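Local coordinates for putative sugar ABC transporter, substrate-binding protein (Clostridium phytofermentans, PDB 4WZZ) that binds L-rhamnose between its two lobes and probably serves as the solute-binding component of a sugar ABC transporter, at residues I59-A64 and I89-S94; I115-N120 and S144-N149. All blocks are in the same frame, centred on the assembly; numbering follows the deposited sequence. Where two conformers were deposited one is given.

How the contacts relate
Both contacts lie in the lobe built on the sheet that runs 86-90, 56-60, 114-117, 138-142, and their centres are 13 Å apart. Contact 1 joins the first two strands and the loops at their ends; contact 2 joins the end of strand 114-117 and its loop to the loop after strand 138-142. The middle pair connects them: I60 N meets A116 O at 2.9 Å, probably a hydrogen bond between neighbouring strands, and K62 O meets N120 ND2 at 2.9 Å where the strands give way to loops. The rhamnose lies beyond these loops. Contact 1 reaches it through K62, whereas the S144 side chain of contact 2 stays about 5 Å from the sugar.

Contact 1 of 2, residues I59-A64 and I89-S94; sequences IIVKSA and IQEPKS. With RAM (alpha-L-rhamnopyranose), chain B.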
ATOM      1  N   ILE A  59      -3.747  15.577   2.282  1.00 16.16           N
ATOM      2  CA  ILE A  59      -3.472  14.153   2.207  1.00 15.36           C
ATOM      3  C   ILE A  59      -2.910  13.727   3.543  1.00 15.01           C
ATOM      4  O   ILE A  59      -1.995  14.348   4.075  1.00 16.22           O
ATOM      5  CB  ILE A  59      -2.512  13.765   1.053  1.00 14.85           C
ATOM      6  CG1 ILE A  59      -2.302  12.236   1.064  1.00 14.12           C
ATOM      7  CG2 ILE A  59      -1.214  14.574   1.132  1.00 14.92           C
ATOM      8  CD1 ILE A  59      -1.650  11.688  -0.181  1.00 18.42           C
ATOM      9  N   ILE A  60      -3.510  12.677   4.088  1.00 14.82           N
ATOM     10  CA  ILE A  60      -3.112  12.125   5.365  1.00 15.20           C
ATOM     11  C   ILE A  60      -2.618  10.725   5.098  1.00 13.78           C
ATOM     12  O   ILE A  60      -3.404   9.835   4.773  1.00 13.75           O
ATOM     13  CB  ILE A  60      -4.288  12.085   6.350  1.00 15.92           C
ATOM     14  CG1 ILE A  60      -4.799  13.506   6.591  1.00 16.15           C
ATOM     15  CG2 ILE A  60      -3.825  11.480   7.657  1.00 17.53           C
ATOM     16  CD1 ILE A  60      -6.120  13.573   7.375  1.00 16.99           C
ATOM     17  N   VAL A  61      -1.307  10.541   5.137  1.00 13.25           N
ATOM     18  CA  VAL A  61      -0.754   9.228   4.854  1.00 12.56           C
ATOM     19  C   VAL A  61      -0.852   8.357   6.116  1.00 12.45           C
ATOM     20  O   VAL A  61      -1.334   8.810   7.133  1.00 12.94           O
ATOM     21  CB  VAL A  61       0.706   9.329   4.355  1.00 12.15           C
ATOM     22  CG1 VAL A  61       0.769  10.108   3.069  1.00 13.18           C
ATOM     23  CG2 VAL A  61       1.594   9.979   5.391  1.00 14.02           C
ATOM     24  N   LYS A  62      -0.405   7.107   6.053  1.00 13.54           N
ATOM     25  CA  LYS A  62      -0.507   6.240   7.220  1.00 11.89           C
ATOM     26  C   LYS A  62       0.368   6.744   8.369  1.00 12.00           C
ATOM     27  O   LYS A  62      -0.032   6.741   9.521  1.00 13.67           O
ATOM     28  CB  LYS A  62      -0.041   4.826   6.887  1.00 11.32           C
ATOM     29  CG  LYS A  62      -0.993   3.919   6.168  1.00 11.37           C
ATOM     30  CD  LYS A  62      -0.438   2.469   6.267  1.00 12.08           C
ATOM     31  CE  LYS A  62      -1.348   1.475   5.636  1.00 11.59           C
ATOM     32  NZ  LYS A  62      -0.741   0.118   5.684  1.00 10.73           N
ATOM     33  N   SER A  63       1.599   7.137   8.060  1.00 11.73           N
ATOM     34  CA  SER A  63       2.556   7.430   9.114  1.00 11.89           C
ATOM     35  C   SER A  63       3.824   8.112   8.640  1.00 11.83           C
ATOM     36  O   SER A  63       4.201   8.025   7.471  1.00 14.54           O
ATOM     37  CB  SER A  63       2.951   6.145   9.848  1.00 13.77           C
ATOM     38  OG  SER A  63       3.590   5.221   8.961  1.00 14.48           O
ATOM     39  N   ALA A  64       4.476   8.770   9.591  1.00 12.28           N
ATOM     40  CA  ALA A  64       5.822   9.323   9.408  1.00 12.40           C
ATOM     41  C   ALA A  64       6.860   8.210   9.307  1.00 11.90           C
ATOM     42  O   ALA A  64       6.617   7.091   9.734  1.00 16.33           O
ATOM     43  CB  ALA A  64       6.167  10.214  10.581  1.00 15.99           C
ATOM     44  N   ILE A  89       0.140  18.250   3.534  1.00 16.67           N
ATOM     45  CA  ILE A  89       0.472  16.852   3.846  1.00 16.35           C
ATOM     46  C   ILE A  89       0.568  16.682   5.353  1.00 15.84           C
ATOM     47  O   ILE A  89       1.149  17.527   6.046  1.00 18.39           O
ATOM     48  CB  ILE A  89       1.829  16.455   3.222  1.00 15.29           C
ATOM     49  CG1 ILE A  89       1.794  16.596   1.696  1.00 15.68           C
ATOM     50  CG2 ILE A  89       2.205  15.036   3.618  1.00 18.07           C
ATOM     51  CD1 ILE A  89       3.161  16.516   1.035  1.00 19.06           C
ATOM     52  N   GLN A  90       0.001  15.597   5.865  1.00 15.41           N
ATOM     53  CA  GLN A  90       0.181  15.226   7.252  1.00 15.45           C
ATOM     54  C   GLN A  90       0.646  13.785   7.366  1.00 14.60           C
ATOM     55  O   GLN A  90       0.151  12.883   6.665  1.00 14.10           O
ATOM     56  CB  GLN A  90      -1.098  15.391   8.040  1.00 20.04           C
ATOM     57  CG  GLN A  90      -1.354  16.820   8.461  1.00 24.92           C
ATOM     58  CD  GLN A  90      -2.603  16.934   9.284  1.00 28.31           C
ATOM     59  OE1 GLN A  90      -2.550  16.986  10.506  1.00 26.64           O
ATOM     60  NE2 GLN A  90      -3.744  16.952   8.612  1.00 25.46           N
ATOM     61  N   GLU A  91       1.603  13.607   8.273  1.00 14.71           N
ATOM     62  CA  GLU A  91       2.197  12.319   8.572  1.00 13.87           C
ATOM     63  C   GLU A  91       1.891  11.993  10.034  1.00 14.21           C
ATOM     64  O   GLU A  91       2.476  12.598  10.942  1.00 15.53           O
ATOM     65  CB  GLU A  91       3.722  12.361   8.381  1.00 14.05           C
ATOM     66  CG  GLU A  91       4.190  12.522   6.909  1.00 15.40           C
ATOM     67  CD  GLU A  91       5.691  12.290   6.742  1.00 24.24           C
ATOM     68  OE1 GLU A  91       6.413  12.629   7.665  1.00 25.33           O
ATOM     69  OE2 GLU A  91       6.131  11.783   5.696  1.00 28.93           O
ATOM     70  N   PRO A  92       0.956  11.058  10.275  1.00 14.33           N
ATOM     71  CA  PRO A  92       0.707  10.646  11.668  1.00 14.43           C
ATOM     72  C   PRO A  92       1.983  10.144  12.350  1.00 14.21           C
ATOM     73  O   PRO A  92       2.824   9.496  11.729  1.00 13.75           O
ATOM     74  CB  PRO A  92      -0.324   9.518  11.523  1.00 14.18           C
ATOM     75  CG  PRO A  92      -1.064   9.866  10.225  1.00 17.37           C
ATOM     76  CD  PRO A  92       0.036  10.414   9.328  1.00 13.68           C
ATOM     77  N   LYS A  93       2.125  10.453  13.637  1.00 14.91           N
ATOM     78  CA  LYS A  93       3.315  10.065  14.392  1.00 19.42           C
ATOM     79  C   LYS A  93       3.563   8.562  14.332  1.00 20.92           C
ATOM     80  O   LYS A  93       4.708   8.113  14.207  1.00 19.32           O
ATOM     81  CB  LYS A  93       3.196  10.504  15.857  1.00 24.19           C
ATOM     82  CG  LYS A  93       4.480  10.258  16.652  1.00 32.64           C
ATOM     83  CD  LYS A  93       4.204   9.529  17.961  1.00 42.39           C
ATOM     84  CE  LYS A  93       3.364  10.358  18.913  1.00 44.04           C
ATOM     85  NZ  LYS A  93       4.151  11.430  19.598  1.00 50.05           N
ATOM     86  N   SER A  94       2.490   7.790  14.439  0.80 20.19           N
ATOM     87  CA  SER A  94       2.562   6.345  14.294  0.80 18.61           C
ATOM     88  C   SER A  94       1.396   5.862  13.436  0.80 15.24           C
ATOM     89  O   SER A  94       0.429   6.597  13.215  0.80 15.68           O
ATOM     90  CB  SER A  94       2.589   5.656  15.660  0.80 17.21           C
ATOM     91  OG  SER A  94       1.308   5.646  16.257  0.80 23.67           O
TER
HETATM   92  C1  RAM B 401       3.911   0.342   3.458  1.00  9.99           C
HETATM   93  C2  RAM B 401       2.532   0.874   3.829  1.00  9.31           C
HETATM   94  C3  RAM B 401       1.622   1.035   2.611  1.00  9.34           C
HETATM   95  C4  RAM B 401       1.648  -0.212   1.736  1.00  8.93           C
HETATM   96  C5  RAM B 401       3.087  -0.610   1.415  1.00  6.38           C
HETATM   97  C6  RAM B 401       3.152  -1.910   0.630  1.00  7.27           C
HETATM   98  O1  RAM B 401       4.610   1.337   2.794  1.00 14.55           O
HETATM   99  O2  RAM B 401       2.004  -0.042   4.739  1.00  9.58           O
HETATM  100  O3  RAM B 401       0.318   1.336   3.103  1.00  9.79           O
HETATM  101  O4  RAM B 401       0.927   0.028   0.541  1.00  8.74           O
HETATM  102  O5  RAM B 401       3.834  -0.776   2.591  1.00  8.18           O
HETATM  103  O   HOH W   1      -3.171  16.775   5.753  1.00 31.64           O
HETATM  104  O   HOH W   2       6.229   9.221   5.904  1.00 24.31           O
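I59 and I89 run alongside each other off two parallel strands, with I59 CG2 3.7 Å from I89 CG1. I60 and Q90 form the matching pair on the other face of the sheet. Between the pairs I59 O accepts Q90 N at 3.0 Å, and just beyond them Q90 O accepts V61 N at 3.2 Å. A water bridges I59 O and Q90 NE2, and the same amide nitrogen is hydrogen-bonded to the carbonyl of C103 in helix 97-110.

Past the strand ends P92 becomes the main side-chain partner of segment 59-64. Its ring crosses I60 at about a right angle, CG 4.1 Å from I60 CG2, while its CD rests 3.0 Å from V61 O. V61 runs alongside E91. Farther on, P92 O receives A64 N at 2.8 Å, in the carbonyl plane, tying the two loops together beyond the regular pairing.

K62 turns away from segment 89-94. Beyond CG its chain is fully extended (chi3 and chi4 both 177°), which carries NZ to the rhamnose, 2.9 Å from O2, with a weak bond to O3. N192 OD1 also accepts from this NZ. V61 N and A64 N, either side of K62, are bonded to segment 89-94, and P92 CG packs against K62 O. The beta-alpha-beta unit thus places an ammonium group in the sugar pocket, where it probably favours hydroxyl oxygens as acceptors.

Contact 2 of 2, residues I115-N120 and S144-N149; sequences IAIAAN and SATNAN
S144 and A119 are joined by two hydrogen bonds of opposite direction. A119 N donates to S144 O at 2.7 Å in a nearly straight bond, although it approaches from above the carbonyl plane, 37° out of it. In return S144 OG gives its proton to A119 O, also at 2.7 Å, and this bond does lie in the carbonyl plane. With OG anti to the S144 backbone N (chi1 179°), the hydroxyl swings over to that oxygen.

A119 CB points toward the other loop, against S144 O and, at 3.5 Å, A145 O. The apolar packing is that of T146 CG2, which touches A119 CB and I117 CG2, each at 3.8 Å; the side chains of I117 and T146 cross at about a right angle.

Farther out, S141 OG bonds to I117 O at the end of strand 114-117, and L129 of helix 126-134 packs against T146. Q100 bonds to A118 O and N120 N, bracketing A119, while T191 OG1 holds A145 O.

The buried A119 amide and carbonyl each find a partner in S144, whose hydroxyl spends its proton here, joining two strand-end loops beside the sugar pocket, next to D143, which hydrogen-bonds the sugar.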
ATOM      1  N   ILE A 115     -10.184  15.770   1.686  1.00 20.27           N
ATOM      2  CA  ILE A 115      -9.249  14.935   2.438  1.00 20.74           C
ATOM      3  C   ILE A 115      -9.047  13.628   1.681  1.00 21.16           C
ATOM      4  O   ILE A 115     -10.013  12.972   1.292  1.00 19.44           O
ATOM      5  CB  ILE A 115      -9.786  14.645   3.862  1.00 19.03           C
ATOM      6  CG1 ILE A 115      -9.767  15.924   4.691  1.00 24.32           C
ATOM      7  CG2 ILE A 115      -8.967  13.539   4.567  1.00 19.72           C
ATOM      8  CD1 ILE A 115     -10.394  15.765   6.042  1.00 23.17           C
ATOM      9  N   ALA A 116      -7.785  13.273   1.454  1.00 19.36           N
ATOM     10  CA  ALA A 116      -7.431  11.987   0.874  1.00 16.43           C
ATOM     11  C   ALA A 116      -6.689  11.240   1.961  1.00 15.72           C
ATOM     12  O   ALA A 116      -5.692  11.735   2.463  1.00 17.52           O
ATOM     13  CB  ALA A 116      -6.531  12.175  -0.351  1.00 18.73           C
ATOM     14  N   ILE A 117      -7.175  10.061   2.332  1.00 16.05           N
ATOM     15  CA  ILE A 117      -6.606   9.368   3.473  1.00 16.99           C
ATOM     16  C   ILE A 117      -6.267   7.896   3.218  1.00 14.52           C
ATOM     17  O   ILE A 117      -7.025   7.166   2.589  1.00 16.13           O
ATOM     18  CB  ILE A 117      -7.510   9.523   4.688  1.00 17.23           C
ATOM     19  CG1 ILE A 117      -6.860   8.889   5.919  1.00 16.25           C
ATOM     20  CG2 ILE A 117      -8.915   8.973   4.411  1.00 21.01           C
ATOM     21  CD1 ILE A 117      -7.343   9.487   7.233  1.00 21.71           C
ATOM     22  N   ALA A 118      -5.094   7.502   3.712  1.00 13.79           N
ATOM     23  CA  ALA A 118      -4.633   6.118   3.703  1.00 13.23           C
ATOM     24  C   ALA A 118      -4.845   5.576   5.104  1.00 13.33           C
ATOM     25  O   ALA A 118      -4.102   5.912   6.035  1.00 14.97           O
ATOM     26  CB  ALA A 118      -3.171   6.044   3.325  1.00 12.82           C
ATOM     27  N   ALA A 119      -5.893   4.768   5.257  1.00 14.70           N
ATOM     28  CA  ALA A 119      -6.421   4.434   6.571  1.00 14.24           C
ATOM     29  C   ALA A 119      -5.574   3.489   7.381  1.00 16.28           C
ATOM     30  O   ALA A 119      -5.120   2.459   6.879  1.00 16.60           O
ATOM     31  CB  ALA A 119      -7.838   3.830   6.426  1.00 17.12           C
ATOM     32  N   ASN A 120      -5.394   3.826   8.652  1.00 14.27           N
ATOM     33  CA  ASN A 120      -4.716   2.937   9.599  1.00 13.67           C
ATOM     34  C   ASN A 120      -5.675   1.969  10.270  1.00 17.49           C
ATOM     35  O   ASN A 120      -5.258   1.046  10.978  1.00 14.83           O
ATOM     36  CB  ASN A 120      -3.984   3.745  10.659  1.00 14.40           C
ATOM     37  CG  ASN A 120      -2.757   4.440  10.108  1.00 18.70           C
ATOM     38  OD1 ASN A 120      -2.142   3.965   9.156  1.00 15.51           O
ATOM     39  ND2 ASN A 120      -2.396   5.564  10.699  1.00 14.21           N
ATOM     40  N   SER A 144      -4.750   2.522   1.474  1.00 13.23           N
ATOM     41  CA  SER A 144      -5.385   1.671   2.472  1.00 13.18           C
ATOM     42  C   SER A 144      -6.780   2.238   2.745  1.00 14.31           C
ATOM     43  O   SER A 144      -6.932   3.400   3.134  1.00 14.83           O
ATOM     44  CB  SER A 144      -4.527   1.637   3.744  1.00 16.77           C
ATOM     45  OG  SER A 144      -5.114   0.839   4.761  1.00 14.57           O
ATOM     46  N   ALA A 145      -7.798   1.425   2.512  1.00 15.76           N
ATOM     47  CA  ALA A 145      -9.167   1.943   2.453  1.00 16.41           C
ATOM     48  C   ALA A 145      -9.781   2.219   3.826  1.00 17.66           C
ATOM     49  O   ALA A 145      -9.660   1.412   4.754  1.00 17.11           O
ATOM     50  CB  ALA A 145     -10.059   0.968   1.677  1.00 17.05           C
ATOM     51  N   THR A 146     -10.477   3.352   3.932  1.00 17.64           N
ATOM     52  CA  THR A 146     -11.461   3.529   4.983  1.00 20.58           C
ATOM     53  C   THR A 146     -12.657   2.708   4.544  1.00 23.04           C
ATOM     54  O   THR A 146     -12.737   2.289   3.391  1.00 24.69           O
ATOM     55  CB  THR A 146     -11.969   4.966   5.092  1.00 25.12           C
ATOM     56  OG1 THR A 146     -12.552   5.346   3.837  1.00 31.60           O
ATOM     57  CG2 THR A 146     -10.836   5.907   5.434  1.00 24.91           C
ATOM     58  N   ASN A 147     -13.606   2.502   5.436  1.00 23.59           N
ATOM     59  CA  ASN A 147     -14.778   1.737   5.029  1.00 25.90           C
ATOM     60  C   ASN A 147     -15.635   2.489   3.992  1.00 26.11           C
ATOM     61  O   ASN A 147     -15.348   3.628   3.659  1.00 24.13           O
ATOM     62  CB  ASN A 147     -15.573   1.251   6.239  1.00 22.70           C
ATOM     63  CG  ASN A 147     -16.251   2.357   7.011  1.00 23.34           C
ATOM     64  OD1 ASN A 147     -16.660   3.382   6.463  1.00 26.42           O
ATOM     65  ND2 ASN A 147     -16.375   2.141   8.309  1.00 24.12           N
ATOM     66  N   ALA A 148     -16.667   1.837   3.455  1.00 22.56           N
ATOM     67  CA  ALA A 148     -17.442   2.416   2.349  1.00 23.63           C
ATOM     68  C   ALA A 148     -18.270   3.631   2.765  1.00 29.35           C
ATOM     69  O   ALA A 148     -18.578   4.490   1.935  1.00 33.38           O
ATOM     70  CB  ALA A 148     -18.356   1.374   1.747  1.00 25.31           C
ATOM     71  N   ASN A 149     -18.629   3.682   4.041  1.00 25.30           N
ATOM     72  CA  ASN A 149     -19.426   4.779   4.592  1.00 26.71           C
ATOM     73  C   ASN A 149     -18.599   6.011   4.919  1.00 28.34           C
ATOM     74  O   ASN A 149     -19.152   7.061   5.268  1.00 32.28           O
ATOM     75  CB  ASN A 149     -20.124   4.329   5.870  1.00 31.36           C
ATOM     76  CG  ASN A 149     -21.295   3.412   5.599  1.00 41.95           C
ATOM     77  OD1 ASN A 149     -21.824   3.379   4.486  1.00 46.76           O
ATOM     78  ND2 ASN A 149     -21.705   2.659   6.614  1.00 43.55           N
TER